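Local coordinates for protein polyketide biosynthesis 3-hydroxy-3-methylglutaryl-ACP synthase PksG (Bacillus subtilis, PDB 4YXQ) that catalyses the aldol condensation of an acetyl group on an acyl carrier protein with a carrier-bound beta-ketothioester polyketide intermediate in bacillaene biosynthesis, at residues A16-M21 / L362-Y367; L77-E82 / S90-I95; D214-S219 / Y326-C331. All coordinates share one frame; numbering follows the deposited sequence.

Interaction 1: A16-M21 / L362-Y367; sequences AYLDVM and LSMEEY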
loop_
_atom_site.group_PDB
_atom_site.type_symbol
_atom_site.label_atom_id
_atom_site.label_comp_id
_atom_site.label_asym_id
_atom_site.label_seq_id
_atom_site.Cartn_x
_atom_site.Cartn_y
_atom_site.Cartn_z
ATOM N N ALA A 16 21.868 -3.348 -16.342
ATOM C CA ALA A 16 22.622 -2.374 -17.112
ATOM C C ALA A 16 22.571 -1.030 -16.440
ATOM O O ALA A 16 21.634 -0.721 -15.718
ATOM C CB ALA A 16 22.042 -2.248 -18.507
ATOM N N TYR A 17 23.601 -0.230 -16.714
ATOM C CA TYR A 17 23.798 1.087 -16.117
ATOM C C TYR A 17 24.543 1.969 -17.084
ATOM O O TYR A 17 25.159 1.490 -18.028
ATOM C CB TYR A 17 24.626 0.972 -14.835
ATOM C CG TYR A 17 26.109 0.716 -15.045
ATOM C CD1 TYR A 17 27.007 1.748 -15.033
ATOM C CD2 TYR A 17 26.598 -0.571 -15.223
ATOM C CE1 TYR A 17 28.355 1.512 -15.212
ATOM C CE2 TYR A 17 27.934 -0.818 -15.412
ATOM C CZ TYR A 17 28.812 0.237 -15.395
ATOM O OH TYR A 17 30.149 -0.004 -15.609
ATOM N N LEU A 18 24.499 3.269 -16.849
ATOM C CA LEU A 18 25.311 4.182 -17.624
ATOM C C LEU A 18 25.989 5.189 -16.727
ATOM O O LEU A 18 25.687 5.294 -15.528
ATOM C CB LEU A 18 24.489 4.874 -18.720
ATOM C CG LEU A 18 23.251 5.672 -18.316
ATOM C CD1 LEU A 18 23.614 7.065 -17.815
ATOM C CD2 LEU A 18 22.303 5.763 -19.505
ATOM N N ASP A 19 26.918 5.921 -17.337
ATOM C CA ASP A 19 27.721 6.908 -16.648
ATOM C C ASP A 19 26.949 8.222 -16.650
ATOM O O ASP A 19 26.657 8.781 -17.703
ATOM C CB ASP A 19 29.063 7.047 -17.364
ATOM C CG ASP A 19 29.990 8.044 -16.691
ATOM O OD1 ASP A 19 30.969 7.593 -16.061
ATOM O OD2 ASP A 19 29.763 9.268 -16.791
ATOM N N VAL A 20 26.672 8.752 -15.481
ATOM C CA VAL A 20 25.774 9.863 -15.401
ATOM C C VAL A 20 26.282 11.098 -16.130
ATOM O O VAL A 20 25.511 11.771 -16.825
ATOM C CB VAL A 20 25.493 10.251 -13.928
ATOM C CG1 VAL A 20 24.652 11.515 -13.838
ATOM C CG2 VAL A 20 24.856 9.113 -13.159
ATOM N N MET A 21 27.575 11.387 -16.011
ATOM C CA MET A 21 28.132 12.615 -16.598
ATOM C C MET A 21 28.102 12.522 -18.120
ATOM O O MET A 21 27.854 13.510 -18.809
ATOM C CB MET A 21 29.575 12.875 -16.117
ATOM C CG MET A 21 29.740 13.343 -14.681
ATOM S SD MET A 21 28.537 14.635 -14.265
ATOM C CE MET A 21 28.906 15.831 -15.545
ATOM N N LEU A 362 26.098 0.612 -20.615
ATOM C CA LEU A 362 25.539 1.055 -21.878
ATOM C C LEU A 362 26.396 2.167 -22.464
ATOM O O LEU A 362 26.967 2.969 -21.739
ATOM C CB LEU A 362 24.130 1.593 -21.669
ATOM C CG LEU A 362 23.114 0.624 -21.064
ATOM C CD1 LEU A 362 21.851 1.359 -20.619
ATOM C CD2 LEU A 362 22.753 -0.479 -22.043
ATOM N N SER A 363 26.512 2.177 -23.788
ATOM C CA SER A 363 26.994 3.338 -24.525
ATOM C C SER A 363 25.775 4.175 -24.750
ATOM O O SER A 363 24.659 3.692 -24.638
ATOM C CB SER A 363 27.549 2.913 -25.888
ATOM O OG SER A 363 26.498 2.487 -26.759
ATOM N N MET A 364 25.986 5.405 -25.149
ATOM C CA MET A 364 24.887 6.290 -25.501
ATOM C C MET A 364 24.039 5.803 -26.679
ATOM O O MET A 364 22.833 6.094 -26.738
ATOM C CB MET A 364 25.435 7.666 -25.824
ATOM C CG MET A 364 26.201 8.345 -24.686
ATOM S SD MET A 364 25.103 8.706 -23.311
ATOM C CE MET A 364 25.405 7.280 -22.268
ATOM N N GLU A 365 24.650 5.086 -27.617
ATOM C CA GLU A 365 23.923 4.572 -28.795
ATOM C C GLU A 365 23.007 3.448 -28.337
ATOM O O GLU A 365 21.843 3.379 -28.741
ATOM C CB GLU A 365 24.869 4.026 -29.881
ATOM C CG GLU A 365 25.876 5.036 -30.440
ATOM C CD GLU A 365 27.053 5.318 -29.501
ATOM O OE1 GLU A 365 27.923 4.435 -29.311
ATOM O OE2 GLU A 365 27.097 6.427 -28.928
ATOM N N GLU A 366 23.539 2.581 -27.478
ATOM C CA GLU A 366 22.752 1.527 -26.877
ATOM C C GLU A 366 21.654 2.130 -26.012
ATOM O O GLU A 366 20.523 1.659 -26.033
ATOM C CB GLU A 366 23.628 0.617 -26.011
ATOM C CG GLU A 366 24.588 -0.261 -26.796
ATOM C CD GLU A 366 25.523 -1.047 -25.898
ATOM O OE1 GLU A 366 26.049 -0.464 -24.923
ATOM O OE2 GLU A 366 25.721 -2.255 -26.160
ATOM N N TYR A 367 21.982 3.190 -25.269
ATOM C CA TYR A 367 20.988 3.872 -24.429
ATOM C C TYR A 367 19.840 4.435 -25.258
ATOM O O TYR A 367 18.692 4.374 -24.841
ATOM C CB TYR A 367 21.615 4.993 -23.596
ATOM C CG TYR A 367 20.597 5.719 -22.750
ATOM C CD1 TYR A 367 19.921 5.066 -21.748
ATOM C CD2 TYR A 367 20.288 7.042 -22.987
ATOM C CE1 TYR A 367 18.993 5.714 -20.965
ATOM C CE2 TYR A 367 19.354 7.701 -22.209
ATOM C CZ TYR A 367 18.715 7.038 -21.193
ATOM O OH TYR A 367 17.788 7.687 -20.389
#
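Leu18 carries most of the side-chain contact from strand 16-19 to the start of helix 364-373, and its atoms can be followed outward. CB lies 4.4 Å from Leu362 CB and an equal 4.4 Å from Met364 CE, a loose apolar layer beside the backbone. With chi1 at 57°, CG is wedged between the backbone N and the carbonyl carbon, a crowded position that carries CD2 over to Tyr367. There CD2 sits above one face of the phenol, displaced toward the rim: it is 3.3 Å from Tyr367 CD1 and 3.7 Å from the ring centroid, 25° off the ring normal. These values define a CH-pi contact. The far end of the same ring is fixed separately, since Tyr367 OH bonds to Glu165.

Beside this, Ala16 CB packs on the branch point of Leu362, 4.0 Å from its CG. Backbone pairing sets the alignment: Leu362 N donates to Tyr17 O over 2.9 Å with an N-H...O angle of 169°. Tyr17 also bonds to the backbone of Tyr360, so one strand residue is linked to two positions two apart on its neighbour, as parallel pairing requires. On its other edge, backbone bonds from Ala16 to Val44 and from Leu18 to Lys42 make strand 16-19 the middle strand of a small sheet with 41-44 and 360-361. Helix 364-373 begins right after Ser363, where Glu366 N donates to Ser363 OG (3.0 Å) and Ser363 N to Glu366 OE1 (2.9 Å), the reciprocal pair that defines a capping box at a helix N terminus.

Interaction 2: L77-E82 / S90-I95; sequences LITCSE and SLSTYI
Leu77 meets Ser92, and Leu91 meets Ser81, through leucines with different first torsions. In Leu77 the CG lies opposite the backbone N (chi1 168°), which sets it 4.0 Å from Ser92 CB; in Leu91 the CG lies opposite the carbonyl carbon (chi1 -65°), which sends CD1 to within 3.8 Å of Ser81 CB. Strand 74-80 and helix 91-98 are consecutive elements of a beta-alpha-beta unit completed by strand 106-111. The axes of the short segments pass 8.1 Å apart, with 123° between their directions.

From its branch point Leu77 extends CD2 alongside the first helical turn, 3.5 Å from Ser92 O and 4.2 Å from Ile95 CG2. Thr79, the central strand residue here, has its CB 4.2 Å from Ile95 CD1. The modelled rotation of Thr79 is doubtful, because CG2 is placed an implausible 2.7 Å from Ser92 OG and chi1, at 138°, is off the usual staggered values.

No clear hydrogen bond joins the two segments, and the hydroxyls of Ser81 and Ser92 are bonded to other parts of the chain. Ser92 OG bonds to Phe108 O on the third element of the unit. Ser81 OG bonds to Ser143 O, and also to Ser83 N and Asp144 OD1. The next residue, Glu82, is by similarity the catalytic proton donor and acceptor; it pairs with Arg203 and touches Cys114. The direct contact is thus mainly van der Waals, made by leucine, isoleucine and threonine carbons, while the Ser92 bond ties the helix to strand 106-111 and the Ser81 bonds anchor the chain just before Glu82, consistent with positioning that residue.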
loop_
_atom_site.group_PDB
_atom_site.type_symbol
_atom_site.label_atom_id
_atom_site.label_comp_id
_atom_site.label_asym_id
_atom_site.label_seq_id
_atom_site.Cartn_x
_atom_site.Cartn_y
_atom_site.Cartn_z
ATOM N N LEU A 77 4.181 -10.692 2.431
ATOM C CA LEU A 77 4.985 -10.156 1.333
ATOM C C LEU A 77 4.394 -8.829 0.956
ATOM O O LEU A 77 3.331 -8.751 0.367
ATOM C CB LEU A 77 4.964 -11.112 0.164
ATOM C CG LEU A 77 5.505 -10.594 -1.133
ATOM C CD1 LEU A 77 6.978 -10.295 -1.058
ATOM C CD2 LEU A 77 5.310 -11.633 -2.200
ATOM N N ILE A 78 5.092 -7.772 1.321
ATOM C CA ILE A 78 4.704 -6.449 0.979
ATOM C C ILE A 78 5.685 -5.923 -0.041
ATOM O O ILE A 78 6.893 -5.952 0.193
ATOM C CB ILE A 78 4.806 -5.554 2.213
ATOM C CG1 ILE A 78 3.894 -6.100 3.307
ATOM C CG2 ILE A 78 4.485 -4.115 1.848
ATOM C CD1 ILE A 78 4.007 -5.383 4.644
ATOM N N THR A 79 5.202 -5.438 -1.182
ATOM C CA THR A 79 6.106 -4.728 -2.107
ATOM C C THR A 79 5.782 -3.245 -2.140
ATOM O O THR A 79 4.630 -2.829 -2.071
ATOM C CB THR A 79 6.345 -5.433 -3.507
ATOM O OG1 THR A 79 6.339 -4.478 -4.590
ATOM C CG2 THR A 79 5.405 -6.476 -3.785
ATOM N N CYS A 80 6.840 -2.458 -2.180
ATOM C CA CYS A 80 6.787 -1.006 -1.929
ATOM C C CYS A 80 7.263 -0.337 -3.195
ATOM O O CYS A 80 8.377 -0.559 -3.631
ATOM C CB CYS A 80 7.713 -0.654 -0.742
ATOM S SG CYS A 80 7.372 -1.673 0.717
ATOM N N SER A 81 6.412 0.485 -3.780
ATOM C CA SER A 81 6.698 1.041 -5.088
ATOM C C SER A 81 5.869 2.298 -5.375
ATOM O O SER A 81 4.876 2.574 -4.701
ATOM C CB SER A 81 6.432 -0.020 -6.138
ATOM O OG SER A 81 6.917 0.331 -7.405
ATOM N N GLU A 82 6.338 3.050 -6.358
ATOM C CA GLU A 82 5.585 4.078 -7.013
ATOM C C GLU A 82 5.687 3.849 -8.497
ATOM O O GLU A 82 5.435 4.742 -9.296
ATOM C CB GLU A 82 6.116 5.471 -6.663
ATOM C CG GLU A 82 7.641 5.639 -6.685
ATOM C CD GLU A 82 8.064 6.963 -6.085
ATOM O OE1 GLU A 82 8.574 6.979 -4.921
ATOM O OE2 GLU A 82 7.826 7.999 -6.758
ATOM N N SER A 90 -1.471 -6.199 -7.247
ATOM C CA SER A 90 -0.244 -5.834 -6.609
ATOM C C SER A 90 0.917 -6.529 -7.309
ATOM O O SER A 90 0.789 -7.641 -7.820
ATOM C CB SER A 90 -0.273 -6.194 -5.126
ATOM O OG SER A 90 -0.315 -7.603 -4.936
ATOM N N LEU A 91 2.051 -5.845 -7.346
ATOM C CA LEU A 91 3.294 -6.471 -7.774
ATOM C C LEU A 91 3.553 -7.735 -6.944
ATOM O O LEU A 91 4.162 -8.673 -7.436
ATOM C CB LEU A 91 4.453 -5.506 -7.569
ATOM C CG LEU A 91 4.452 -4.231 -8.386
ATOM C CD1 LEU A 91 5.460 -3.235 -7.825
ATOM C CD2 LEU A 91 4.771 -4.524 -9.837
ATOM N N SER A 92 3.102 -7.756 -5.684
ATOM C CA SER A 92 3.344 -8.918 -4.823
ATOM C C SER A 92 2.784 -10.250 -5.385
ATOM O O SER A 92 3.357 -11.295 -5.118
ATOM C CB SER A 92 2.769 -8.733 -3.427
ATOM O OG SER A 92 3.071 -7.498 -2.875
ATOM N N THR A 93 1.685 -10.217 -6.154
ATOM C CA THR A 93 1.145 -11.434 -6.748
ATOM C C THR A 93 2.196 -12.117 -7.649
ATOM O O THR A 93 2.517 -13.285 -7.449
ATOM C CB THR A 93 -0.134 -11.175 -7.560
ATOM O OG1 THR A 93 0.123 -10.212 -8.585
ATOM C CG2 THR A 93 -1.217 -10.650 -6.685
ATOM N N TYR A 94 2.735 -11.384 -8.621
ATOM C CA TYR A 94 3.731 -11.952 -9.515
ATOM C C TYR A 94 4.997 -12.342 -8.757
ATOM O O TYR A 94 5.573 -13.393 -9.003
ATOM C CB TYR A 94 4.116 -10.961 -10.574
ATOM C CG TYR A 94 3.067 -10.697 -11.597
ATOM C CD1 TYR A 94 2.727 -11.663 -12.514
ATOM C CD2 TYR A 94 2.436 -9.466 -11.674
ATOM C CE1 TYR A 94 1.753 -11.434 -13.473
ATOM C CE2 TYR A 94 1.486 -9.217 -12.654
ATOM C CZ TYR A 94 1.156 -10.209 -13.555
ATOM O OH TYR A 94 0.215 -9.984 -14.522
ATOM N N ILE A 95 5.406 -11.515 -7.813
ATOM C CA ILE A 95 6.635 -11.792 -7.096
ATOM C C ILE A 95 6.509 -13.059 -6.279
ATOM O O ILE A 95 7.437 -13.872 -6.233
ATOM C CB ILE A 95 7.059 -10.593 -6.222
ATOM C CG1 ILE A 95 7.494 -9.453 -7.132
ATOM C CG2 ILE A 95 8.163 -10.991 -5.241
ATOM C CD1 ILE A 95 7.641 -8.121 -6.434
#

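Interaction 3: D214-S219 / Y326-C331; sequences DLSLMS and YGSGCC
Ser216 and Ser219, one turn apart at the start of helix 216-234, face the tip of the beta hairpin formed by strands 319-327 and 331-339 of the thiolase-like fold. Reciprocal backbone bonds between Gly327 and Cys331 close the hairpin, and the peptide bond before Cys330 is cis.

Along the helix, Ser216 comes first and meets the hairpin loosely. Its OG is 4.2 Å from Ser328 OG, and its main partner is Asp200 OD1. The other oxygen of Asp200 receives weak bonds from Ser328 OG and Tyr326 OH, so this carboxylate spans the two segments. Ser216 O lies 3.9 Å from Tyr326 OH.

Ser219, a turn later, supplies the direct link: its OG and Tyr326 OH form a 2.8 Å hydrogen bond in which either may be the donor. The serine oxygen arrives at the edge of the phenol, near the ring plane. Both side chains extend away from their own backbone N, with chi1 of 177° for Ser219 and 174° for Tyr326, and this brings the hydroxyls together. Ser219 OG also bonds to Tyr196 OH. The Tyr326 side chain is about 5 Å from that of His250 and about 6 Å from that of Cys114, both catalytic by similarity, so the bonds are consistent with a fixed phenol near the probable active site. Cys330 SG comes to 3.9 Å from Ser219 OG, roughly at right angles to the OG-OH bond.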
loop_
_atom_site.group_PDB
_atom_site.type_symbol
_atom_site.label_atom_id
_atom_site.label_comp_id
_atom_site.label_asym_id
_atom_site.label_seq_id
_atom_site.Cartn_x
_atom_site.Cartn_y
_atom_site.Cartn_z
ATOM N N ASP A 214 10.515 22.458 -5.793
ATOM C CA ASP A 214 10.812 23.773 -5.280
ATOM C C ASP A 214 10.733 23.751 -3.742
ATOM O O ASP A 214 11.557 24.363 -3.060
ATOM C CB ASP A 214 9.785 24.727 -5.878
ATOM C CG ASP A 214 10.134 26.175 -5.692
ATOM O OD1 ASP A 214 11.293 26.554 -5.996
ATOM O OD2 ASP A 214 9.223 26.935 -5.283
ATOM N N LEU A 215 9.747 23.020 -3.219
ATOM C CA LEU A 215 9.544 22.840 -1.778
ATOM C C LEU A 215 10.155 21.546 -1.276
ATOM O O LEU A 215 10.297 21.349 -0.067
ATOM C CB LEU A 215 8.051 22.803 -1.455
ATOM C CG LEU A 215 7.275 24.104 -1.233
ATOM C CD1 LEU A 215 7.842 25.301 -1.997
ATOM C CD2 LEU A 215 5.801 23.878 -1.577
ATOM N N SER A 216 10.521 20.669 -2.203
ATOM C CA SER A 216 10.988 19.337 -1.848
ATOM C C SER A 216 12.025 19.338 -0.761
ATOM O O SER A 216 11.866 18.632 0.217
ATOM C CB SER A 216 11.543 18.614 -3.071
ATOM O OG SER A 216 10.485 18.007 -3.794
ATOM N N LEU A 217 13.083 20.128 -0.939
ATOM C CA LEU A 217 14.215 20.132 -0.013
ATOM C C LEU A 217 13.810 20.655 1.352
ATOM O O LEU A 217 14.145 20.077 2.382
ATOM C CB LEU A 217 15.356 20.998 -0.552
ATOM C CG LEU A 217 16.820 20.594 -0.318
ATOM C CD1 LEU A 217 17.645 21.863 -0.094
ATOM C CD2 LEU A 217 17.026 19.590 0.829
ATOM N N MET A 218 13.090 21.768 1.343
ATOM C CA MET A 218 12.552 22.390 2.557
ATOM C C MET A 218 11.737 21.367 3.384
ATOM O O MET A 218 11.859 21.281 4.620
ATOM C CB MET A 218 11.678 23.589 2.140
ATOM C CG MET A 218 11.458 24.667 3.190
ATOM S SD MET A 218 10.107 25.804 2.742
ATOM C CE MET A 218 9.557 26.293 4.384
ATOM N N SER A 219 10.896 20.594 2.698
ATOM C CA SER A 219 10.080 19.604 3.378
ATOM C C SER A 219 10.926 18.421 3.908
ATOM O O SER A 219 10.680 17.912 5.013
ATOM C CB SER A 219 8.965 19.122 2.457
ATOM O OG SER A 219 8.203 18.100 3.101
ATOM N N TYR A 326 11.945 9.465 4.011
ATOM C CA TYR A 326 11.077 10.554 3.577
ATOM C C TYR A 326 10.420 10.188 2.282
ATOM O O TYR A 326 11.028 9.527 1.437
ATOM C CB TYR A 326 11.889 11.798 3.334
ATOM C CG TYR A 326 11.083 12.957 2.730
ATOM C CD1 TYR A 326 10.289 13.760 3.525
ATOM C CD2 TYR A 326 11.192 13.284 1.370
ATOM C CE1 TYR A 326 9.584 14.825 2.991
ATOM C CE2 TYR A 326 10.504 14.380 0.830
ATOM C CZ TYR A 326 9.688 15.132 1.637
ATOM O OH TYR A 326 8.980 16.213 1.131
ATOM N N GLY A 327 9.176 10.598 2.111
ATOM C CA GLY A 327 8.536 10.480 0.811
ATOM C C GLY A 327 7.762 11.749 0.509
ATOM O O GLY A 327 7.081 12.298 1.390
ATOM N N SER A 328 7.858 12.247 -0.715
ATOM C CA SER A 328 7.095 13.442 -1.097
ATOM C C SER A 328 5.614 13.310 -0.850
ATOM O O SER A 328 5.043 12.243 -1.002
ATOM C CB SER A 328 7.294 13.727 -2.577
ATOM O OG SER A 328 8.498 14.454 -2.734
ATOM N N GLY A 329 4.990 14.399 -0.450
ATOM C CA GLY A 329 3.543 14.429 -0.365
ATOM C C GLY A 329 2.790 14.720 0.928
ATOM O O GLY A 329 1.693 15.271 0.852
ATOM N N CYS A 330 3.289 14.397 2.110
ATOM C CA CYS A 330 4.578 13.737 2.388
ATOM C C CYS A 330 4.405 12.869 3.641
ATOM O O CYS A 330 3.472 13.023 4.386
ATOM C CB CYS A 330 5.676 14.782 2.678
ATOM S SG CYS A 330 5.670 15.460 4.395
ATOM N N CYS A 331 5.338 11.974 3.879
ATOM C CA CYS A 331 5.421 11.299 5.170
ATOM C C CYS A 331 6.856 10.945 5.409
ATOM O O CYS A 331 7.637 10.919 4.484
ATOM C CB CYS A 331 4.533 10.078 5.232
ATOM S SG CYS A 331 4.300 9.457 6.933
#

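In the fold
From the N terminus, strand 16-19 opens the widest loop, which closes only at 362-367; interaction 1 thus joins the N-terminal and C-terminal parts of the HMG-CoA synthase chain, and the other two contacts nest inside it. Interaction 2 closes a short local loop between 77-82 and 90-95 within one beta-alpha-beta unit. Interaction 3 follows in series, opening at 214-219 and closing at 326-331 across 106 mainly helical residues. Strands 74-80 and 319-327 belong to the same mixed sheet, and the nearest atoms of interactions 2 and 3 are about 7 Å apart; both also touch the second subunit. Interaction 1 lies apart, its nearest atoms about 17 Å from interaction 2 and about 18 Å from interaction 3.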